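Transketolase (PDB 3L84) belongs to the transketolase family of thiamine diphosphate-dependent enzymes, built from two thiamine diphosphate-binding-type domains and a C-terminal domain, and assembles as a two-chain dimer. Local coordinates at residues 155-168 and 193-207. Numbering follows the deposited sequence.
Sequences LQEGISYEACSLAG and AFNENVKMRFEAQGF
Arg201 lays its guanidinium flat over one face of the Tyr161 ring, with the two planes 11° apart and Arg201 CZ 3.5 Å from the ring centroid, a stacked cation-pi pair. Arg201 CG stands anti to the backbone N (chi1 159°) and the chain runs extended to NE, which carries the group across to the end of helix 152-156. There NH1 and NH2 both donate to Leu155 O, at 2.9 and 3.0 Å; NH2 lies on a lone pair, NH1 above the carbonyl plane. NH1 also forms a salt bridge with Glu196 OE1, and these bonds fix the guanidinium's rotation. The same carboxylate takes the phenol: Tyr161 OH donates to Glu196 OE2 over 2.6 Å on the syn side, with ring and carboxylate steeply inclined. Ser165 of the second subunit also bonds Glu196 OE2, linking this polar cluster to the dimer interface.

The backbone carbonyl of Tyr161 is engaged as well: Gln205 NE2 donates to Tyr161 O (3.0 Å) from the face opposite Ser165 N, so this carbonyl keeps its helical bond and gains a second donor. Farther along the helix, Cys164 SG meets two rings obliquely, 3.7 Å from Phe202 CE2 and 3.8 Å from Phe207 CZ, a sulfur-aromatic contact with each. A Schellman motif with Gly206 at C-prime ends helix 198-204, and Gly168 CA approaches Gln205 O to 3.0 Å in a CA-H...O contact.

The N-to-C directions of helix segments 158-168 and 198-204 differ by 51°. Val198, Phe202 and Phe207 rest on Leu235 of strand 234-239, in the parallel sheet of the thiamine diphosphate binding domain, whereas Ile159 and Ala163 pack against helix 118-137 and Leu166 against helix 391-404.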
ATOM      1  N   LEU A 155     -16.132   2.049   1.089  1.00  8.87           N
ATOM      2  CA  LEU A 155     -16.474   1.844  -0.310  1.00  8.86           C
ATOM      3  C   LEU A 155     -15.692   2.706  -1.283  1.00  8.33           C
ATOM      4  O   LEU A 155     -15.618   2.392  -2.460  1.00  8.64           O
ATOM      5  CB  LEU A 155     -17.987   1.946  -0.521  1.00 10.24           C
ATOM      6  CG  LEU A 155     -18.740   0.824   0.233  1.00 10.33           C
ATOM      7  CD1 LEU A 155     -20.183   0.823  -0.203  1.00 15.10           C
ATOM      8  CD2 LEU A 155     -18.155  -0.587   0.076  1.00 11.64           C
ATOM      9  N   GLN A 156     -15.046   3.758  -0.804  1.00  7.59           N
ATOM     10  CA  GLN A 156     -14.154   4.542  -1.673  1.00  7.26           C
ATOM     11  C   GLN A 156     -12.798   3.911  -1.810  1.00  7.30           C
ATOM     12  O   GLN A 156     -12.094   4.160  -2.792  1.00  7.40           O
ATOM     13  CB  GLN A 156     -14.063   5.990  -1.181  1.00  7.66           C
ATOM     14  CG  GLN A 156     -15.350   6.740  -1.372  1.00  8.17           C
ATOM     15  CD  GLN A 156     -15.284   8.184  -0.968  1.00  8.10           C
ATOM     16  OE1 GLN A 156     -14.222   8.820  -1.069  1.00 10.20           O
ATOM     17  NE2 GLN A 156     -16.437   8.737  -0.548  1.00  9.47           N
ATOM     18  N   GLU A 157     -12.392   3.130  -0.826  1.00  7.11           N
ATOM     19  CA  GLU A 157     -11.072   2.493  -0.846  1.00  7.49           C
ATOM     20  C   GLU A 157     -10.991   1.443  -1.944  1.00  7.79           C
ATOM     21  O   GLU A 157     -11.899   0.622  -2.105  1.00  8.12           O
ATOM     22  CB  GLU A 157     -10.775   1.866   0.516  1.00  8.34           C
ATOM     23  CG  GLU A 157     -10.380   2.881   1.533  1.00  8.81           C
ATOM     24  CD  GLU A 157      -8.982   3.432   1.352  1.00  9.89           C
ATOM     25  OE1 GLU A 157      -8.225   3.110   0.392  1.00  8.80           O
ATOM     26  OE2 GLU A 157      -8.594   4.257   2.262  1.00  9.59           O
ATOM     27  N   GLY A 158      -9.904   1.440  -2.690  1.00  7.34           N
ATOM     28  CA  GLY A 158      -9.694   0.442  -3.754  1.00  7.27           C
ATOM     29  C   GLY A 158      -9.866  -1.000  -3.315  1.00  8.25           C
ATOM     30  O   GLY A 158     -10.385  -1.832  -4.070  1.00  7.68           O
ATOM     31  N   ILE A 159      -9.455  -1.308  -2.085  1.00  7.39           N
ATOM     32  CA  ILE A 159      -9.518  -2.698  -1.601  1.00  7.68           C
ATOM     33  C   ILE A 159     -10.969  -3.216  -1.597  1.00  7.69           C
ATOM     34  O   ILE A 159     -11.200  -4.417  -1.778  1.00  7.52           O
ATOM     35  CB  ILE A 159      -8.867  -2.832  -0.251  1.00  7.69           C
ATOM     36  CG1 ILE A 159      -8.551  -4.278   0.072  1.00  7.58           C
ATOM     37  CG2 ILE A 159      -9.687  -2.127   0.848  1.00  8.51           C
ATOM     38  CD1 ILE A 159      -7.875  -4.483   1.451  1.00  9.27           C
ATOM     39  N   SER A 160     -11.951  -2.333  -1.391  1.00  6.94           N
ATOM     40  CA  SER A 160     -13.330  -2.777  -1.383  1.00  6.91           C
ATOM     41  C   SER A 160     -13.769  -3.264  -2.776  1.00  7.77           C
ATOM     42  O   SER A 160     -14.408  -4.305  -2.903  1.00  7.70           O
ATOM     43  CB  SER A 160     -14.267  -1.662  -0.882  1.00  7.49           C
ATOM     44  OG  SER A 160     -14.414  -0.573  -1.803  1.00  9.48           O
ATOM     45  N   TYR A 161     -13.375  -2.527  -3.819  1.00  7.12           N
ATOM     46  CA  TYR A 161     -13.718  -2.893  -5.176  1.00  7.53           C
ATOM     47  C   TYR A 161     -13.049  -4.227  -5.549  1.00  6.80           C
ATOM     48  O   TYR A 161     -13.639  -5.103  -6.177  1.00  7.35           O
ATOM     49  CB  TYR A 161     -13.262  -1.835  -6.182  1.00  6.72           C
ATOM     50  CG  TYR A 161     -13.832  -0.456  -6.041  1.00  6.90           C
ATOM     51  CD1 TYR A 161     -14.875  -0.041  -6.849  1.00  7.40           C
ATOM     52  CD2 TYR A 161     -13.253   0.486  -5.204  1.00  6.86           C
ATOM     53  CE1 TYR A 161     -15.343   1.274  -6.793  1.00  7.06           C
ATOM     54  CE2 TYR A 161     -13.713   1.783  -5.120  1.00  6.78           C
ATOM     55  CZ  TYR A 161     -14.744   2.184  -5.947  1.00  7.24           C
ATOM     56  OH  TYR A 161     -15.159   3.508  -5.873  1.00  8.28           O
ATOM     57  N   GLU A 162     -11.793  -4.376  -5.114  1.00  6.83           N
ATOM     58  CA  GLU A 162     -11.059  -5.612  -5.415  1.00  7.02           C
ATOM     59  C   GLU A 162     -11.732  -6.785  -4.789  1.00  6.80           C
ATOM     60  O   GLU A 162     -11.932  -7.820  -5.434  1.00  7.62           O
ATOM     61  CB  GLU A 162      -9.648  -5.520  -4.813  1.00  7.00           C
ATOM     62  CG  GLU A 162      -8.630  -4.542  -5.461  1.00  7.18           C
ATOM     63  CD  GLU A 162      -7.275  -4.545  -4.785  1.00  8.25           C
ATOM     64  OE1 GLU A 162      -6.989  -5.405  -3.934  1.00  7.97           O
ATOM     65  OE2 GLU A 162      -6.448  -3.655  -5.087  1.00  9.23           O
ATOM     66  N   ALA A 163     -12.054  -6.688  -3.506  1.00  7.07           N
ATOM     67  CA  ALA A 163     -12.649  -7.834  -2.823  1.00  7.21           C
ATOM     68  C   ALA A 163     -14.042  -8.171  -3.332  1.00  7.69           C
ATOM     69  O   ALA A 163     -14.403  -9.337  -3.489  1.00  7.75           O
ATOM     70  CB  ALA A 163     -12.701  -7.568  -1.311  1.00  8.11           C
ATOM     71  N   CYS A 164     -14.822  -7.139  -3.591  1.00  7.21           N
ATOM     72  CA  CYS A 164     -16.177  -7.362  -4.079  1.00  7.98           C
ATOM     73  C   CYS A 164     -16.161  -7.939  -5.507  1.00  7.68           C
ATOM     74  O   CYS A 164     -17.056  -8.697  -5.881  1.00  7.48           O
ATOM     75  CB  CYS A 164     -16.981  -6.095  -3.998  1.00  7.99           C
ATOM     76  SG  CYS A 164     -17.374  -5.641  -2.265  1.00 10.39           S
ATOM     77  N   SER A 165     -15.133  -7.624  -6.285  1.00  7.49           N
ATOM     78  CA  SER A 165     -14.944  -8.250  -7.577  1.00  7.75           C
ATOM     79  C   SER A 165     -14.869  -9.761  -7.395  1.00  8.04           C
ATOM     80  O   SER A 165     -15.578 -10.517  -8.059  1.00  8.30           O
ATOM     81  CB  SER A 165     -13.664  -7.725  -8.238  1.00  7.99           C
ATOM     82  OG  SER A 165     -13.630  -8.101  -9.626  1.00  8.18           O
ATOM     83  N   LEU A 166     -14.019 -10.219  -6.477  1.00  7.73           N
ATOM     84  CA  LEU A 166     -13.911 -11.632  -6.198  1.00  8.40           C
ATOM     85  C   LEU A 166     -15.210 -12.235  -5.616  1.00  7.61           C
ATOM     86  O   LEU A 166     -15.542 -13.398  -5.903  1.00  8.44           O
ATOM     87  CB  LEU A 166     -12.740 -11.893  -5.220  1.00  8.87           C
ATOM     88  CG  LEU A 166     -11.348 -11.891  -5.842  1.00  8.08           C
ATOM     89  CD1 LEU A 166     -10.289 -11.803  -4.787  1.00  9.02           C
ATOM     90  CD2 LEU A 166     -11.154 -13.170  -6.649  1.00 10.32           C
ATOM     91  N   ALA A 167     -15.945 -11.467  -4.803  1.00  7.44           N
ATOM     92  CA  ALA A 167     -17.179 -11.992  -4.232  1.00  6.99           C
ATOM     93  C   ALA A 167     -18.176 -12.321  -5.318  1.00  7.89           C
ATOM     94  O   ALA A 167     -18.877 -13.328  -5.218  1.00  8.24           O
ATOM     95  CB  ALA A 167     -17.797 -10.986  -3.247  1.00  8.43           C
ATOM     96  N   GLY A 168     -18.275 -11.471  -6.333  1.00  7.77           N
ATOM     97  CA  GLY A 168     -19.220 -11.734  -7.419  1.00  7.60           C
ATOM     98  C   GLY A 168     -18.768 -12.922  -8.249  1.00  8.13           C
ATOM     99  O   GLY A 168     -19.565 -13.790  -8.599  1.00  8.75           O
ATOM    100  N   ALA A 193     -16.792  14.399  -2.951  1.00  8.09           N
ATOM    101  CA  ALA A 193     -15.806  13.457  -3.459  1.00  7.86           C
ATOM    102  C   ALA A 193     -16.322  12.163  -4.015  1.00  8.31           C
ATOM    103  O   ALA A 193     -15.511  11.331  -4.459  1.00  8.24           O
ATOM    104  CB  ALA A 193     -14.790  13.176  -2.368  1.00  9.78           C
ATOM    105  N   PHE A 194     -17.634  11.987  -4.132  1.00  8.56           N
ATOM    106  CA  PHE A 194     -18.166  10.693  -4.566  1.00  8.69           C
ATOM    107  C   PHE A 194     -19.567  10.840  -5.087  1.00  9.56           C
ATOM    108  O   PHE A 194     -20.401  11.461  -4.399  1.00 11.26           O
ATOM    109  CB  PHE A 194     -18.162   9.710  -3.391  1.00  9.33           C
ATOM    110  CG  PHE A 194     -18.569   8.290  -3.743  1.00  9.69           C
ATOM    111  CD1 PHE A 194     -17.637   7.345  -4.087  1.00 10.20           C
ATOM    112  CD2 PHE A 194     -19.906   7.899  -3.643  1.00 10.79           C
ATOM    113  CE1 PHE A 194     -17.990   6.052  -4.332  1.00  9.45           C
ATOM    114  CE2 PHE A 194     -20.260   6.589  -3.912  1.00 10.94           C
ATOM    115  CZ  PHE A 194     -19.310   5.665  -4.223  1.00 11.06           C
ATOM    116  N   ASN A 195     -19.829  10.343  -6.294  1.00  8.56           N
ATOM    117  CA  ASN A 195     -21.199  10.342  -6.839  1.00  8.63           C
ATOM    118  C   ASN A 195     -21.473   9.120  -7.724  1.00  8.87           C
ATOM    119  O   ASN A 195     -22.327   9.188  -8.615  1.00  9.28           O
ATOM    120  CB  ASN A 195     -21.512  11.652  -7.579  1.00  9.43           C
ATOM    121  CG  ASN A 195     -20.856  11.752  -8.920  1.00  9.97           C
ATOM    122  OD1 ASN A 195     -19.877  11.073  -9.209  1.00  9.91           O
ATOM    123  ND2 ASN A 195     -21.392  12.630  -9.780  1.00 11.95           N
ATOM    124  N   GLU A 196     -20.829   8.003  -7.457  1.00  7.91           N
ATOM    125  CA  GLU A 196     -21.072   6.749  -8.184  1.00  7.72           C
ATOM    126  C   GLU A 196     -22.514   6.305  -8.047  1.00  8.81           C
ATOM    127  O   GLU A 196     -23.157   6.549  -7.019  1.00  9.67           O
ATOM    128  CB  GLU A 196     -20.220   5.589  -7.645  1.00  8.35           C
ATOM    129  CG  GLU A 196     -18.762   5.826  -7.779  1.00  8.38           C
ATOM    130  CD  GLU A 196     -17.912   4.654  -7.329  1.00  9.35           C
ATOM    131  OE1 GLU A 196     -18.429   3.672  -6.773  1.00 10.01           O
ATOM    132  OE2 GLU A 196     -16.670   4.763  -7.514  1.00  9.06           O
ATOM    133  N   ASN A 197     -22.996   5.618  -9.082  1.00  9.24           N
ATOM    134  CA  ASN A 197     -24.220   4.842  -8.989  1.00  9.43           C
ATOM    135  C   ASN A 197     -23.833   3.526  -8.308  1.00  9.19           C
ATOM    136  O   ASN A 197     -23.317   2.597  -8.935  1.00  9.56           O
ATOM    137  CB  ASN A 197     -24.827   4.642 -10.372  1.00  9.51           C
ATOM    138  CG  ASN A 197     -26.151   3.923 -10.315  1.00  9.97           C
ATOM    139  OD1 ASN A 197     -26.392   3.118  -9.413  1.00 10.74           O
ATOM    140  ND2 ASN A 197     -27.010   4.215 -11.276  1.00 15.17           N
ATOM    141  N   VAL A 198     -24.027   3.480  -6.990  1.00  9.94           N
ATOM    142  CA  VAL A 198     -23.561   2.364  -6.179  1.00 10.03           C
ATOM    143  C   VAL A 198     -24.296   1.066  -6.549  1.00  8.74           C
ATOM    144  O   VAL A 198     -23.669   0.007  -6.632  1.00  8.97           O
ATOM    145  CB  VAL A 198     -23.679   2.688  -4.665  1.00  9.91           C
ATOM    146  CG1 VAL A 198     -23.368   1.431  -3.786  1.00 11.70           C
ATOM    147  CG2 VAL A 198     -22.735   3.865  -4.319  1.00 12.05           C
ATOM    148  N   LYS A 199     -25.604   1.157  -6.829  1.00  9.55           N
ATOM    149  CA  LYS A 199     -26.337  -0.023  -7.261  1.00  9.98           C
ATOM    150  C   LYS A 199     -25.728  -0.613  -8.542  1.00  9.67           C
ATOM    151  O   LYS A 199     -25.457  -1.809  -8.620  1.00  9.83           O
ATOM    152  CB  LYS A 199     -27.805   0.331  -7.447  1.00 11.21           C
ATOM    153  CG  LYS A 199     -28.693  -0.792  -7.951  1.00 14.15           C
ATOM    154  CD  LYS A 199     -30.171  -0.380  -7.811  1.00 17.52           C
ATOM    155  CE  LYS A 199     -31.093  -1.546  -8.025  1.00 20.82           C
ATOM    156  NZ  LYS A 199     -31.188  -1.901  -9.446  1.00 22.61           N
HETATM  157  N   MSE A 200     -25.477   0.241  -9.533  1.00  9.06           N
HETATM  158  CA  MSE A 200     -24.874  -0.227 -10.765  1.00  9.76           C
HETATM  159  C   MSE A 200     -23.473  -0.803 -10.602  1.00  7.97           C
HETATM  160  O   MSE A 200     -23.121  -1.824 -11.230  1.00  8.45           O
HETATM  161  CB  MSE A 200     -24.842   0.900 -11.796  1.00  9.97           C
HETATM  162  CG  MSE A 200     -24.491   0.474 -13.193  1.00 13.22           C
HETATM  163 SE   MSE A 200     -24.598   1.878 -14.496  0.60 18.21          SE
HETATM  164  CE  MSE A 200     -25.814   3.018 -13.782  1.00  7.90           C
ATOM    165  N   ARG A 201     -22.663  -0.166  -9.751  1.00  8.12           N
ATOM    166  CA  ARG A 201     -21.330  -0.644  -9.456  1.00  7.99           C
ATOM    167  C   ARG A 201     -21.376  -2.065  -8.944  1.00  7.79           C
ATOM    168  O   ARG A 201     -20.622  -2.927  -9.412  1.00  8.43           O
ATOM    169  CB  ARG A 201     -20.714   0.264  -8.397  1.00  8.49           C
ATOM    170  CG  ARG A 201     -19.553  -0.307  -7.605  1.00  8.27           C
ATOM    171  CD  ARG A 201     -19.201   0.595  -6.459  1.00  8.49           C
ATOM    172  NE  ARG A 201     -18.237  -0.039  -5.576  1.00  8.07           N
ATOM    173  CZ  ARG A 201     -17.539   0.601  -4.648  1.00  7.65           C
ATOM    174  NH1 ARG A 201     -17.636   1.930  -4.505  1.00  7.62           N
ATOM    175  NH2 ARG A 201     -16.741  -0.086  -3.826  1.00  8.10           N
ATOM    176  N   PHE A 202     -22.252  -2.308  -7.966  1.00  7.96           N
ATOM    177  CA  PHE A 202     -22.296  -3.642  -7.366  1.00  8.30           C
ATOM    178  C   PHE A 202     -22.985  -4.681  -8.245  1.00  8.64           C
ATOM    179  O   PHE A 202     -22.596  -5.849  -8.255  1.00  8.13           O
ATOM    180  CB  PHE A 202     -22.923  -3.580  -5.974  1.00  8.03           C
ATOM    181  CG  PHE A 202     -21.939  -3.160  -4.901  1.00  7.55           C
ATOM    182  CD1 PHE A 202     -21.653  -1.833  -4.687  1.00  8.54           C
ATOM    183  CD2 PHE A 202     -21.337  -4.102  -4.105  1.00  8.60           C
ATOM    184  CE1 PHE A 202     -20.742  -1.447  -3.714  1.00  8.59           C
ATOM    185  CE2 PHE A 202     -20.435  -3.730  -3.137  1.00  9.83           C
ATOM    186  CZ  PHE A 202     -20.144  -2.381  -2.945  1.00  8.88           C
ATOM    187  N   GLU A 203     -23.986  -4.250  -9.021  1.00  8.42           N
ATOM    188  CA  GLU A 203     -24.556  -5.157 -10.005  1.00  8.85           C
ATOM    189  C   GLU A 203     -23.531  -5.558 -11.067  1.00  8.32           C
ATOM    190  O   GLU A 203     -23.501  -6.704 -11.515  1.00  9.12           O
ATOM    191  CB  GLU A 203     -25.815  -4.541 -10.642  1.00  9.14           C
ATOM    192  CG  GLU A 203     -26.986  -4.496  -9.631  1.00 10.79           C
ATOM    193  CD  GLU A 203     -28.271  -3.864 -10.155  1.00 13.65           C
ATOM    194  OE1 GLU A 203     -29.317  -4.003  -9.457  1.00 16.19           O
ATOM    195  OE2 GLU A 203     -28.278  -3.220 -11.228  1.00 16.71           O
ATOM    196  N   ALA A 204     -22.610  -4.651 -11.408  1.00  7.83           N
ATOM    197  CA  ALA A 204     -21.537  -4.961 -12.370  1.00  8.29           C
ATOM    198  C   ALA A 204     -20.596  -6.035 -11.829  1.00  9.02           C
ATOM    199  O   ALA A 204     -19.971  -6.772 -12.597  1.00  9.89           O
ATOM    200  CB  ALA A 204     -20.743  -3.705 -12.717  1.00  9.41           C
ATOM    201  N   GLN A 205     -20.533  -6.150 -10.507  1.00  8.28           N
ATOM    202  CA  GLN A 205     -19.711  -7.129  -9.816  1.00  8.89           C
ATOM    203  C   GLN A 205     -20.514  -8.302  -9.291  1.00  9.43           C
ATOM    204  O   GLN A 205     -20.058  -9.002  -8.379  1.00 11.19           O
ATOM    205  CB  GLN A 205     -18.944  -6.472  -8.660  1.00  8.88           C
ATOM    206  CG  GLN A 205     -18.003  -5.416  -9.106  1.00  9.97           C
ATOM    207  CD  GLN A 205     -17.129  -4.891  -7.987  1.00 11.05           C
ATOM    208  OE1 GLN A 205     -17.630  -4.564  -6.914  1.00 11.86           O
ATOM    209  NE2 GLN A 205     -15.815  -4.797  -8.213  1.00  9.53           N
ATOM    210  N   GLY A 206     -21.712  -8.535  -9.829  1.00  9.07           N
ATOM    211  CA  GLY A 206     -22.458  -9.743  -9.546  1.00  9.57           C
ATOM    212  C   GLY A 206     -23.213  -9.794  -8.241  1.00  9.29           C
ATOM    213  O   GLY A 206     -23.524 -10.888  -7.783  1.00 11.08           O
ATOM    214  N   PHE A 207     -23.538  -8.635  -7.678  1.00  8.52           N
ATOM    215  CA  PHE A 207     -24.343  -8.572  -6.467  1.00  8.66           C
ATOM    216  C   PHE A 207     -25.834  -8.354  -6.770  1.00  8.57           C
ATOM    217  O   PHE A 207     -26.220  -7.745  -7.784  1.00  9.36           O
ATOM    218  CB  PHE A 207     -23.925  -7.386  -5.588  1.00  9.01           C
ATOM    219  CG  PHE A 207     -22.646  -7.595  -4.786  1.00  8.08           C
ATOM    220  CD1 PHE A 207     -21.425  -7.792  -5.408  1.00  7.90           C
ATOM    221  CD2 PHE A 207     -22.655  -7.500  -3.396  1.00  8.18           C
ATOM    222  CE1 PHE A 207     -20.264  -7.963  -4.654  1.00  9.14           C
ATOM    223  CE2 PHE A 207     -21.519  -7.637  -2.654  1.00  8.67           C
ATOM    224  CZ  PHE A 207     -20.318  -7.871  -3.276  1.00  9.16           C
TER
HETATM  225  O   HOH W   1     -17.317  -9.508 -10.081  1.00 11.25           O
HETATM  226  O   HOH W   2     -22.449 -13.340  -8.278  1.00 14.85           O